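Local coordinates for protein BlEst2 (Bacillus licheniformis, PDB 6WPX) that probably hydrolyses ester bonds as a lipase or esterase, captured here in its propeptide form, with a C-terminal domain that has autoinhibitory effects, at residues A[217-222]-A[315-320]; A[290-295]-A[378-383]; A[211-216]-A[339-344]. All blocks are in the same frame, centred on the assembly; numbering follows the deposited sequence.

Contact 1 of 3, residues A[217-222]-A[315-320]; sequences LFFGGV and TVHWLS
Aromatic packing comes first: F219 turns a ring edge to the face of H317, an edge-to-face (T-shaped) pair with centroids 5.1 Å apart and planes at 64°. The atom doing the touching is F219 CD1, which stands over the imidazole toward its rim, 3.6 Å from H317 CG. In F219, CG is anti to the backbone N (chi1 161°), which carries the start of the ring off the helix. F218 comes in at the imidazole edge, with its CE2 4.2 Å from H317 CE1.

Aliphatic contacts complete the packing. One face of the F219 ring takes a CH-pi contact from L319, whose CD1 is 4.2 Å from the ring centroid, while L319 CD2 packs against F219 CE2 at 3.8 Å. V222 CG2 reaches the NE2-CE1 side of the imidazole, 3.4 Å from H317 NE2.

The polar bonds of T315 and H317 stay within the sheet. T315 OG1 and H317 NE2 share a hydrogen bond of 2.7 Å; T315 OG1 also bonds T384, and H317 ND1 bonds S356 OG. With both ring nitrogens held, the imidazole is probably kept from flipping, and no hydrogen bond joins 217-222 to 315-320. A buried histidine, its polar needs met by sheet neighbours, thus serves as a flat packing surface for the helix.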
ATOM      1  N   LEU A 217       5.226  -7.110   9.013  1.00 23.05           N
ATOM      2  CA  LEU A 217       4.142  -6.139   8.725  1.00 18.69           C
ATOM      3  C   LEU A 217       3.923  -5.155   9.874  1.00 20.52           C
ATOM      4  O   LEU A 217       2.897  -4.472   9.919  1.00 19.10           O
ATOM      5  CB  LEU A 217       2.830  -6.866   8.333  1.00 16.78           C
ATOM      6  CG  LEU A 217       2.843  -7.683   7.021  1.00 19.91           C
ATOM      7  CD1 LEU A 217       1.651  -8.666   6.980  1.00 19.76           C
ATOM      8  CD2 LEU A 217       2.789  -6.771   5.802  1.00 18.41           C
ATOM      9  N   PHE A 218       4.886  -5.071  10.786  1.00 17.01           N
ATOM     10  CA  PHE A 218       4.819  -4.084  11.885  1.00 15.89           C
ATOM     11  C   PHE A 218       4.967  -2.672  11.294  1.00 17.17           C
ATOM     12  O   PHE A 218       4.072  -1.880  11.472  1.00 14.52           O
ATOM     13  CB  PHE A 218       5.879  -4.308  12.959  1.00 17.38           C
ATOM     14  CG  PHE A 218       5.730  -3.326  14.087  1.00 19.51           C
ATOM     15  CD1 PHE A 218       4.627  -3.369  14.919  1.00 23.49           C
ATOM     16  CD2 PHE A 218       6.646  -2.308  14.279  1.00 21.08           C
ATOM     17  CE1 PHE A 218       4.477  -2.457  15.946  1.00 24.74           C
ATOM     18  CE2 PHE A 218       6.504  -1.403  15.313  1.00 23.25           C
ATOM     19  CZ  PHE A 218       5.414  -1.474  16.135  1.00 22.96           C
ATOM     20  N   PHE A 219       6.080  -2.402  10.612  1.00 15.83           N
ATOM     21  CA  PHE A 219       6.310  -1.077   9.987  1.00 15.45           C
ATOM     22  C   PHE A 219       5.126  -0.690   9.096  1.00 15.89           C
ATOM     23  O   PHE A 219       4.587   0.344   9.317  1.00 13.26           O
ATOM     24  CB  PHE A 219       7.609  -0.964   9.193  1.00 17.43           C
ATOM     25  CG  PHE A 219       7.571   0.196   8.232  1.00 18.48           C
ATOM     26  CD1 PHE A 219       7.600   1.498   8.693  1.00 18.09           C
ATOM     27  CD2 PHE A 219       7.441  -0.011   6.870  1.00 17.96           C
ATOM     28  CE1 PHE A 219       7.520   2.560   7.812  1.00 17.76           C
ATOM     29  CE2 PHE A 219       7.378   1.058   5.993  1.00 18.85           C
ATOM     30  CZ  PHE A 219       7.410   2.343   6.467  1.00 16.42           C
ATOM     31  N   GLY A 220       4.786  -1.520   8.110  1.00 12.14           N
ATOM     32  CA  GLY A 220       3.650  -1.248   7.220  1.00 10.38           C
ATOM     33  C   GLY A 220       2.378  -0.952   8.005  1.00 15.89           C
ATOM     34  O   GLY A 220       1.687  -0.046   7.660  1.00 15.71           O
ATOM     35  N   GLY A 221       2.115  -1.750   9.036  1.00 14.79           N
ATOM     36  CA  GLY A 221       0.935  -1.572   9.878  1.00 14.45           C
ATOM     37  C   GLY A 221       0.880  -0.243  10.612  1.00 19.04           C
ATOM     38  O   GLY A 221      -0.130   0.458  10.549  1.00 18.28           O
ATOM     39  N   VAL A 222       1.961   0.130  11.295  1.00 16.34           N
ATOM     40  CA  VAL A 222       1.999   1.390  12.055  1.00 15.51           C
ATOM     41  C   VAL A 222       2.073   2.584  11.102  1.00 16.48           C
ATOM     42  O   VAL A 222       1.531   3.622  11.415  1.00 16.96           O
ATOM     43  CB  VAL A 222       3.071   1.433  13.186  1.00 19.75           C
ATOM     44  CG1 VAL A 222       2.863   0.291  14.193  1.00 19.62           C
ATOM     45  CG2 VAL A 222       4.472   1.391  12.625  1.00 19.08           C
ATOM     46  N   THR A 315       6.634   5.835  16.954  1.00 19.66           N
ATOM     47  CA  THR A 315       7.206   4.616  16.385  1.00 18.60           C
ATOM     48  C   THR A 315       8.326   5.180  15.538  1.00 22.08           C
ATOM     49  O   THR A 315       8.163   6.246  14.932  1.00 19.74           O
ATOM     50  CB  THR A 315       6.213   3.666  15.714  1.00 20.89           C
ATOM     51  OG1 THR A 315       5.840   4.149  14.420  1.00 18.69           O
ATOM     52  CG2 THR A 315       4.974   3.346  16.593  1.00 21.35           C
ATOM     53  N   VAL A 316       9.485   4.541  15.592  1.00 19.44           N
ATOM     54  CA  VAL A 316      10.718   5.028  14.969  1.00 18.21           C
ATOM     55  C   VAL A 316      11.253   3.915  14.094  1.00 18.80           C
ATOM     56  O   VAL A 316      11.453   2.799  14.562  1.00 19.39           O
ATOM     57  CB  VAL A 316      11.736   5.476  16.061  1.00 22.23           C
ATOM     58  CG1 VAL A 316      12.991   6.095  15.448  1.00 21.20           C
ATOM     59  CG2 VAL A 316      11.106   6.442  17.055  1.00 22.62           C
ATOM     60  N   HIS A 317      11.426   4.209  12.812  1.00 14.09           N
ATOM     61  CA  HIS A 317      11.837   3.217  11.837  1.00 14.24           C
ATOM     62  C   HIS A 317      13.006   3.668  11.011  1.00 19.93           C
ATOM     63  O   HIS A 317      12.966   4.756  10.438  1.00 19.42           O
ATOM     64  CB  HIS A 317      10.659   2.881  10.893  1.00 13.13           C
ATOM     65  CG  HIS A 317       9.392   2.644  11.626  1.00 15.79           C
ATOM     66  ND1 HIS A 317       9.056   1.387  12.088  1.00 16.82           N
ATOM     67  CD2 HIS A 317       8.443   3.521  12.013  1.00 16.16           C
ATOM     68  CE1 HIS A 317       7.925   1.539  12.751  1.00 15.89           C
ATOM     69  NE2 HIS A 317       7.514   2.801  12.727  1.00 16.01           N
ATOM     70  N   TRP A 318      14.013   2.802  10.891  1.00 18.47           N
ATOM     71  CA  TRP A 318      15.135   3.065  10.001  1.00 18.79           C
ATOM     72  C   TRP A 318      15.100   1.951   8.948  1.00 20.18           C
ATOM     73  O   TRP A 318      15.456   0.811   9.234  1.00 20.80           O
ATOM     74  CB  TRP A 318      16.473   3.108  10.755  1.00 18.56           C
ATOM     75  CG  TRP A 318      17.638   3.508   9.888  1.00 20.13           C
ATOM     76  CD1 TRP A 318      18.392   2.691   9.096  1.00 23.27           C
ATOM     77  CD2 TRP A 318      18.173   4.832   9.729  1.00 19.93           C
ATOM     78  NE1 TRP A 318      19.377   3.421   8.463  1.00 22.63           N
ATOM     79  CE2 TRP A 318      19.250   4.743   8.817  1.00 23.15           C
ATOM     80  CE3 TRP A 318      17.814   6.101  10.233  1.00 20.98           C
ATOM     81  CZ2 TRP A 318      20.018   5.858   8.454  1.00 21.99           C
ATOM     82  CZ3 TRP A 318      18.551   7.214   9.837  1.00 22.23           C
ATOM     83  CH2 TRP A 318      19.660   7.081   8.984  1.00 22.84           C
ATOM     84  N   LEU A 319      14.609   2.272   7.750  1.00 16.41           N
ATOM     85  CA  LEU A 319      14.557   1.306   6.637  1.00 15.42           C
ATOM     86  C   LEU A 319      15.862   1.380   5.915  1.00 19.30           C
ATOM     87  O   LEU A 319      16.365   2.473   5.687  1.00 18.90           O
ATOM     88  CB  LEU A 319      13.413   1.607   5.659  1.00 14.85           C
ATOM     89  CG  LEU A 319      11.982   1.335   6.148  1.00 17.83           C
ATOM     90  CD1 LEU A 319      11.465   2.491   7.022  1.00 17.68           C
ATOM     91  CD2 LEU A 319      11.075   1.111   4.969  1.00 19.17           C
ATOM     92  N   SER A 320      16.437   0.217   5.591  1.00 19.17           N
ATOM     93  CA  SER A 320      17.737   0.118   4.927  1.00 20.33           C
ATOM     94  C   SER A 320      17.751  -1.061   3.947  1.00 24.44           C
ATOM     95  O   SER A 320      16.896  -1.937   4.026  1.00 22.73           O
ATOM     96  CB  SER A 320      18.832  -0.088   5.972  1.00 24.37           C
ATOM     97  OG  SER A 320      20.120  -0.206   5.374  1.00 25.76           O
TER

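Contact 2 of 3, residues A[290-295]-A[378-383]; sequences PFIRGG and AFLFIV
F379 lays its ring flat against the backbone of G294 and G295, and this is the tight end of an antiparallel strand pair. G295 N stands 3.5 Å above the ring plane, over its centre, and G294 C sits nearer the rim. In F379, CG lies between the backbone N and the carbonyl carbon (chi1 75°), which starts the ring toward the partner strand. Glycine makes the room: a CB on G295 would be jammed against F379 CE2 and the preceding carbonyl. W318 stacks on the opposite face, so the phenyl is sandwiched between peptide and indole. An alanine at F379 would probably open a gap there, leaving the G294-G295 peptide and the W318 ring without a shared partner.

Six backbone hydrogen bonds join the strands at F291-V383, R293-F381 and G295-F379. The shortest, from F381 N to R293 O, is 2.7 Å. The longest, from G295 N to F379 O, is 3.2 Å. I292, L380 and I382 form one apolar face. There I292 and I382 lie side by side, and I292 CG2 meets L380 CD1 at 3.7 Å. On the other face F291 and F381 cross obliquely, their CE2 atoms 4.1 Å apart.

The looser side belongs to R293, which is partly exposed and whose guanidinium is carried off from strand 378-383. Its NH1 bonds I292 O at 2.8 Å and makes a salt bridge with D452, while F291 CZ sits over the centre of one guanidinium face. Strand 290-297 is an edge strand of its sheet, yet T466 of strand 462-473 bonds its backbone. The pair is therefore held by backbone bonds and hydrocarbon, with the charge of R293 paired to D452 of strand 445-456, in the neighbouring sheet.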
ATOM      1  N   PRO A 290       3.508  11.497   9.670  1.00 15.50           N
ATOM      2  CA  PRO A 290       4.840  11.062  10.108  1.00 13.76           C
ATOM      3  C   PRO A 290       5.836  12.219   9.992  1.00 16.88           C
ATOM      4  O   PRO A 290       5.489  13.301   9.551  1.00 15.17           O
ATOM      5  CB  PRO A 290       5.180   9.983   9.072  1.00 14.86           C
ATOM      6  CG  PRO A 290       4.585  10.534   7.776  1.00 18.84           C
ATOM      7  CD  PRO A 290       3.356  11.366   8.195  1.00 14.82           C
ATOM      8  N   PHE A 291       7.084  11.940  10.318  1.00 15.40           N
ATOM      9  CA  PHE A 291       8.248  12.769  10.044  1.00 14.84           C
ATOM     10  C   PHE A 291       9.120  11.825   9.250  1.00 16.03           C
ATOM     11  O   PHE A 291       9.320  10.669   9.663  1.00 16.07           O
ATOM     12  CB  PHE A 291       8.984  13.263  11.305  1.00 16.37           C
ATOM     13  CG  PHE A 291      10.273  13.966  10.926  1.00 17.42           C
ATOM     14  CD1 PHE A 291      10.253  15.241  10.365  1.00 19.62           C
ATOM     15  CD2 PHE A 291      11.505  13.342  11.102  1.00 16.82           C
ATOM     16  CE1 PHE A 291      11.438  15.895  10.035  1.00 20.44           C
ATOM     17  CE2 PHE A 291      12.692  13.999  10.774  1.00 20.36           C
ATOM     18  CZ  PHE A 291      12.652  15.271  10.239  1.00 19.22           C
ATOM     19  N   ILE A 292       9.613  12.295   8.100  1.00 13.84           N
ATOM     20  CA  ILE A 292      10.379  11.447   7.184  1.00 13.16           C
ATOM     21  C   ILE A 292      11.630  12.096   6.665  1.00 16.68           C
ATOM     22  O   ILE A 292      11.606  13.245   6.246  1.00 16.18           O
ATOM     23  CB  ILE A 292       9.481  10.996   5.971  1.00 15.01           C
ATOM     24  CG1 ILE A 292       8.168  10.331   6.406  1.00 13.98           C
ATOM     25  CG2 ILE A 292      10.238  10.109   4.958  1.00 14.75           C
ATOM     26  CD1 ILE A 292       7.151  10.201   5.289  1.00 18.42           C
ATOM     27  N   ARG A 293      12.716  11.292   6.597  1.00 14.34           N
ATOM     28  CA  ARG A 293      13.984  11.644   5.963  1.00 14.50           C
ATOM     29  C   ARG A 293      14.484  10.443   5.176  1.00 16.71           C
ATOM     30  O   ARG A 293      14.017   9.337   5.370  1.00 17.49           O
ATOM     31  CB  ARG A 293      15.036  12.164   6.971  1.00 12.47           C
ATOM     32  CG  ARG A 293      14.730  13.558   7.547  1.00 12.92           C
ATOM     33  CD  ARG A 293      14.853  14.663   6.496  1.00 19.96           C
ATOM     34  NE  ARG A 293      14.582  16.010   7.030  1.00 19.41           N
ATOM     35  CZ  ARG A 293      13.386  16.590   7.038  1.00 27.69           C
ATOM     36  NH1 ARG A 293      12.318  15.930   6.617  1.00 18.05           N
ATOM     37  NH2 ARG A 293      13.240  17.814   7.518  1.00 20.53           N
ATOM     38  N   GLY A 294      15.392  10.685   4.260  1.00 14.77           N
ATOM     39  CA  GLY A 294      16.000   9.652   3.444  1.00 14.55           C
ATOM     40  C   GLY A 294      17.340  10.119   2.930  1.00 20.13           C
ATOM     41  O   GLY A 294      17.670  11.298   3.008  1.00 19.81           O
ATOM     42  N   GLY A 295      18.105   9.200   2.383  1.00 19.09           N
ATOM     43  CA  GLY A 295      19.420   9.538   1.858  1.00 17.62           C
ATOM     44  C   GLY A 295      20.271   8.305   1.758  1.00 21.58           C
ATOM     45  O   GLY A 295      19.758   7.186   1.696  1.00 22.17           O
ATOM     46  N   ALA A 378      21.398   2.840   1.571  1.00 26.09           N
ATOM     47  CA  ALA A 378      20.369   3.849   1.270  1.00 25.45           C
ATOM     48  C   ALA A 378      19.361   3.689   2.418  1.00 25.17           C
ATOM     49  O   ALA A 378      19.135   2.570   2.852  1.00 24.89           O
ATOM     50  CB  ALA A 378      19.723   3.666  -0.067  1.00 26.32           C
ATOM     51  N   PHE A 379      18.840   4.793   2.921  1.00 18.52           N
ATOM     52  CA  PHE A 379      17.914   4.699   4.033  1.00 16.54           C
ATOM     53  C   PHE A 379      16.657   5.512   3.853  1.00 18.82           C
ATOM     54  O   PHE A 379      16.594   6.430   3.039  1.00 19.07           O
ATOM     55  CB  PHE A 379      18.620   5.096   5.355  1.00 18.38           C
ATOM     56  CG  PHE A 379      18.851   6.590   5.527  1.00 19.11           C
ATOM     57  CD1 PHE A 379      17.869   7.404   6.091  1.00 19.89           C
ATOM     58  CD2 PHE A 379      20.032   7.179   5.107  1.00 19.87           C
ATOM     59  CE1 PHE A 379      18.071   8.770   6.237  1.00 19.18           C
ATOM     60  CE2 PHE A 379      20.242   8.547   5.269  1.00 22.69           C
ATOM     61  CZ  PHE A 379      19.257   9.335   5.823  1.00 20.10           C
ATOM     62  N   LEU A 380      15.663   5.178   4.655  1.00 15.30           N
ATOM     63  CA  LEU A 380      14.405   5.891   4.760  1.00 14.52           C
ATOM     64  C   LEU A 380      14.100   5.857   6.239  1.00 17.90           C
ATOM     65  O   LEU A 380      13.965   4.789   6.817  1.00 16.61           O
ATOM     66  CB  LEU A 380      13.298   5.220   3.928  1.00 13.72           C
ATOM     67  CG  LEU A 380      11.943   5.948   3.849  1.00 14.82           C
ATOM     68  CD1 LEU A 380      12.103   7.383   3.322  1.00 11.88           C
ATOM     69  CD2 LEU A 380      10.974   5.180   2.972  1.00 15.54           C
ATOM     70  N   PHE A 381      14.092   7.033   6.857  1.00 15.48           N
ATOM     71  CA  PHE A 381      13.879   7.231   8.288  1.00 13.67           C
ATOM     72  C   PHE A 381      12.491   7.761   8.486  1.00 18.62           C
ATOM     73  O   PHE A 381      12.145   8.795   7.921  1.00 17.20           O
ATOM     74  CB  PHE A 381      14.932   8.222   8.850  1.00 14.57           C
ATOM     75  CG  PHE A 381      14.651   8.660  10.270  1.00 15.84           C
ATOM     76  CD1 PHE A 381      14.386   7.722  11.269  1.00 18.33           C
ATOM     77  CD2 PHE A 381      14.636  10.006  10.607  1.00 17.14           C
ATOM     78  CE1 PHE A 381      14.105   8.125  12.575  1.00 19.32           C
ATOM     79  CE2 PHE A 381      14.379  10.415  11.924  1.00 19.27           C
ATOM     80  CZ  PHE A 381      14.128   9.469  12.904  1.00 16.99           C
ATOM     81  N   ILE A 382      11.676   7.048   9.287  1.00 14.31           N
ATOM     82  CA  ILE A 382      10.282   7.440   9.488  1.00 13.14           C
ATOM     83  C   ILE A 382       9.932   7.393  10.950  1.00 15.76           C
ATOM     84  O   ILE A 382      10.215   6.410  11.641  1.00 14.95           O
ATOM     85  CB  ILE A 382       9.293   6.559   8.645  1.00 15.37           C
ATOM     86  CG1 ILE A 382       9.596   6.635   7.144  1.00 16.64           C
ATOM     87  CG2 ILE A 382       7.804   6.878   8.922  1.00 12.53           C
ATOM     88  CD1 ILE A 382       9.058   5.462   6.363  1.00 17.26           C
ATOM     89  N   VAL A 383       9.265   8.439  11.398  1.00 13.00           N
ATOM     90  CA  VAL A 383       8.732   8.532  12.753  1.00 14.55           C
ATOM     91  C   VAL A 383       7.223   8.694  12.626  1.00 18.61           C
ATOM     92  O   VAL A 383       6.768   9.546  11.865  1.00 19.17           O
ATOM     93  CB  VAL A 383       9.355   9.688  13.588  1.00 19.16           C
ATOM     94  CG1 VAL A 383       8.772   9.725  15.009  1.00 18.31           C
ATOM     95  CG2 VAL A 383      10.868   9.560  13.655  1.00 19.98           C
TER

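Contact 3 of 3, residues A[211-216]-A[339-344]; sequences GGFGSA and DFSIAK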
ATOM      1  N   GLY A 211       1.194  -6.452  11.603  1.00 18.87           N
ATOM      2  CA  GLY A 211       2.255  -7.339  12.049  1.00 18.94           C
ATOM      3  C   GLY A 211       2.598  -7.056  13.496  1.00 23.63           C
ATOM      4  O   GLY A 211       2.507  -5.905  13.943  1.00 23.16           O
ATOM      5  N   GLY A 212       2.960  -8.104  14.234  1.00 20.89           N
ATOM      6  CA  GLY A 212       3.390  -7.955  15.620  1.00 21.67           C
ATOM      7  C   GLY A 212       4.757  -7.294  15.676  1.00 26.97           C
ATOM      8  O   GLY A 212       5.523  -7.373  14.706  1.00 26.29           O
ATOM      9  N   PHE A 213       5.084  -6.624  16.791  1.00 24.94           N
ATOM     10  CA  PHE A 213       6.406  -6.010  16.942  1.00 25.96           C
ATOM     11  C   PHE A 213       7.487  -7.081  16.705  1.00 31.93           C
ATOM     12  O   PHE A 213       7.442  -8.154  17.298  1.00 32.26           O
ATOM     13  CB  PHE A 213       6.573  -5.326  18.317  1.00 28.53           C
ATOM     14  CG  PHE A 213       7.890  -4.591  18.468  1.00 29.75           C
ATOM     15  CD1 PHE A 213       8.153  -3.435  17.733  1.00 30.56           C
ATOM     16  CD2 PHE A 213       8.877  -5.063  19.333  1.00 33.38           C
ATOM     17  CE1 PHE A 213       9.389  -2.779  17.843  1.00 31.63           C
ATOM     18  CE2 PHE A 213      10.113  -4.386  19.463  1.00 36.33           C
ATOM     19  CZ  PHE A 213      10.358  -3.248  18.725  1.00 33.19           C
ATOM     20  N   GLY A 214       8.370  -6.808  15.755  1.00 28.74           N
ATOM     21  CA  GLY A 214       9.441  -7.711  15.349  1.00 28.97           C
ATOM     22  C   GLY A 214       9.178  -8.434  14.046  1.00 31.15           C
ATOM     23  O   GLY A 214      10.088  -9.070  13.527  1.00 31.05           O
ATOM     24  N   SER A 215       7.934  -8.372  13.518  1.00 26.62           N
ATOM     25  CA  SER A 215       7.550  -9.068  12.279  1.00 26.44           C
ATOM     26  C   SER A 215       7.494  -8.153  11.053  1.00 29.17           C
ATOM     27  O   SER A 215       7.450  -6.933  11.202  1.00 29.45           O
ATOM     28  CB  SER A 215       6.237  -9.828  12.467  1.00 29.49           C
ATOM     29  OG  SER A 215       5.125  -8.951  12.567  1.00 37.28           O
ATOM     30  N   ALA A 216       7.464  -8.747   9.849  1.00 25.48           N
ATOM     31  CA  ALA A 216       7.478  -8.062   8.551  1.00 25.66           C
ATOM     32  C   ALA A 216       6.341  -7.060   8.282  1.00 30.60           C
ATOM     33  O   ALA A 216       6.476  -6.266   7.354  1.00 32.09           O
ATOM     34  CB  ALA A 216       7.525  -9.079   7.423  1.00 26.76           C
ATOM     35  N   ASP A 339      17.174  -0.619  21.869  1.00 48.44           N
ATOM     36  CA  ASP A 339      16.163  -1.678  21.866  1.00 47.95           C
ATOM     37  C   ASP A 339      15.275  -1.659  20.598  1.00 44.69           C
ATOM     38  O   ASP A 339      14.042  -1.518  20.657  1.00 43.55           O
ATOM     39  CB  ASP A 339      15.329  -1.650  23.164  1.00 51.68           C
ATOM     40  CG  ASP A 339      14.687  -2.992  23.481  1.00 68.58           C
ATOM     41  OD1 ASP A 339      15.430  -3.936  23.838  1.00 70.01           O
ATOM     42  OD2 ASP A 339      13.438  -3.105  23.349  1.00 76.74           O
ATOM     43  N   PHE A 340      15.938  -1.784  19.448  1.00 36.99           N
ATOM     44  CA  PHE A 340      15.284  -1.818  18.149  1.00 34.07           C
ATOM     45  C   PHE A 340      15.143  -3.250  17.697  1.00 38.15           C
ATOM     46  O   PHE A 340      16.076  -4.049  17.854  1.00 38.83           O
ATOM     47  CB  PHE A 340      16.107  -1.038  17.106  1.00 34.23           C
ATOM     48  CG  PHE A 340      15.866   0.450  17.079  1.00 34.12           C
ATOM     49  CD1 PHE A 340      16.558   1.298  17.936  1.00 37.57           C
ATOM     50  CD2 PHE A 340      14.984   1.011  16.159  1.00 34.06           C
ATOM     51  CE1 PHE A 340      16.350   2.680  17.894  1.00 38.07           C
ATOM     52  CE2 PHE A 340      14.769   2.396  16.117  1.00 35.81           C
ATOM     53  CZ  PHE A 340      15.448   3.219  16.987  1.00 35.25           C
ATOM     54  N   SER A 341      14.008  -3.568  17.109  1.00 34.16           N
ATOM     55  CA  SER A 341      13.805  -4.885  16.540  1.00 34.27           C
ATOM     56  C   SER A 341      14.223  -4.764  15.074  1.00 39.22           C
ATOM     57  O   SER A 341      14.261  -3.651  14.538  1.00 40.69           O
ATOM     58  CB  SER A 341      12.335  -5.265  16.623  1.00 38.18           C
ATOM     59  OG  SER A 341      11.560  -4.343  15.869  1.00 48.28           O
ATOM     60  N   ILE A 342      14.537  -5.882  14.435  1.00 33.61           N
ATOM     61  CA  ILE A 342      14.875  -5.924  13.019  1.00 32.74           C
ATOM     62  C   ILE A 342      13.846  -6.831  12.321  1.00 34.02           C
ATOM     63  O   ILE A 342      13.400  -7.829  12.895  1.00 31.83           O
ATOM     64  CB  ILE A 342      16.367  -6.331  12.771  1.00 37.68           C
ATOM     65  CG1 ILE A 342      16.760  -6.337  11.277  1.00 38.19           C
ATOM     66  CG2 ILE A 342      16.712  -7.671  13.430  1.00 41.30           C
ATOM     67  CD1 ILE A 342      16.876  -5.010  10.567  1.00 42.82           C
ATOM     68  N   ALA A 343      13.408  -6.431  11.132  1.00 30.20           N
ATOM     69  CA  ALA A 343      12.470  -7.226  10.353  1.00 30.19           C
ATOM     70  C   ALA A 343      12.709  -6.957   8.881  1.00 34.92           C
ATOM     71  O   ALA A 343      13.290  -5.924   8.523  1.00 34.54           O
ATOM     72  CB  ALA A 343      11.035  -6.897  10.734  1.00 29.97           C
ATOM     73  N   LYS A 344      12.301  -7.899   8.022  1.00 30.37           N
ATOM     74  CA  LYS A 344      12.404  -7.675   6.592  1.00 29.46           C
ATOM     75  C   LYS A 344      11.245  -6.720   6.255  1.00 32.92           C
ATOM     76  O   LYS A 344      10.247  -6.694   6.972  1.00 31.34           O
ATOM     77  CB  LYS A 344      12.187  -8.992   5.824  1.00 32.44           C
ATOM     78  CG  LYS A 344      13.330  -9.982   5.908  1.00 46.40           C
ATOM     79  CD  LYS A 344      13.045 -11.153   4.989  1.00 50.61           C
ATOM     80  CE  LYS A 344      14.121 -12.201   5.050  1.00 63.17           C
ATOM     81  NZ  LYS A 344      13.838 -13.323   4.115  1.00 71.53           N
TER
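F213 and S341 meet with the phenyl face over the serine hydroxyl. S341 OG lies 3.3 Å from F213 CZ, and S341 CB follows at 3.5 Å from the same atom. In F213, CG is anti to the backbone N (chi1 -176°), and the far end of the ring comes near the strand. The hydroxyl under it also makes a weak hydrogen bond to S356 O, and F218 meets the F213 ring edge to face.

G214 comes next, at the third position of a type II turn running from G212 to S215. Its positive phi of 103° would jam a CB against the preceding carbonyl, so glycine suits the bend. G214 CA packs 4.0 Å from S341 CB, and G214 O rests 3.7 Å from A343 CB.

S215 points away from the strand and closes the turn instead. Its N and OG both donate to G212 O, the OG bond being 2.7 Å long and directed at a lone pair. S215 O still touches A343 CB, at 3.6 Å. At A216 the contact ends in a CA-H...O approach, with A216 CA 3.5 Å from K344 O.

No hydrogen bond crosses, so although the two pieces run within 15° of each other the turn is packed on the strand and does not extend its sheet. Strand 341-344 is one edge strand of the five, bonded through S341 and A343 to strand 353-360, and the turn lies at the surface beside it, just ahead of helix 218-224.

Reading from the N terminus, 211-216 and 217-222 follow directly on each other, between strands 201-205 and 245-246 of the mixed alpha/beta sheet. The chain then supplies 290-295, 315-320, 339-344 and 378-383 in turn. Contact 1 closes its loop at 315-320 and nests inside the longer loop that contact 3 closes at 339-344. Contact 2 opens within both loops and closes last, at 378-383, so it crosses each of them. All three reach one five-stranded antiparallel sheet: contact 2 joins two of its strands, contact 1 sets a helix on its middle strand, and contact 3 a turn on edge strand 341-344. Contacts 1 and 3 thereby tie the alpha/beta part to this later sheet.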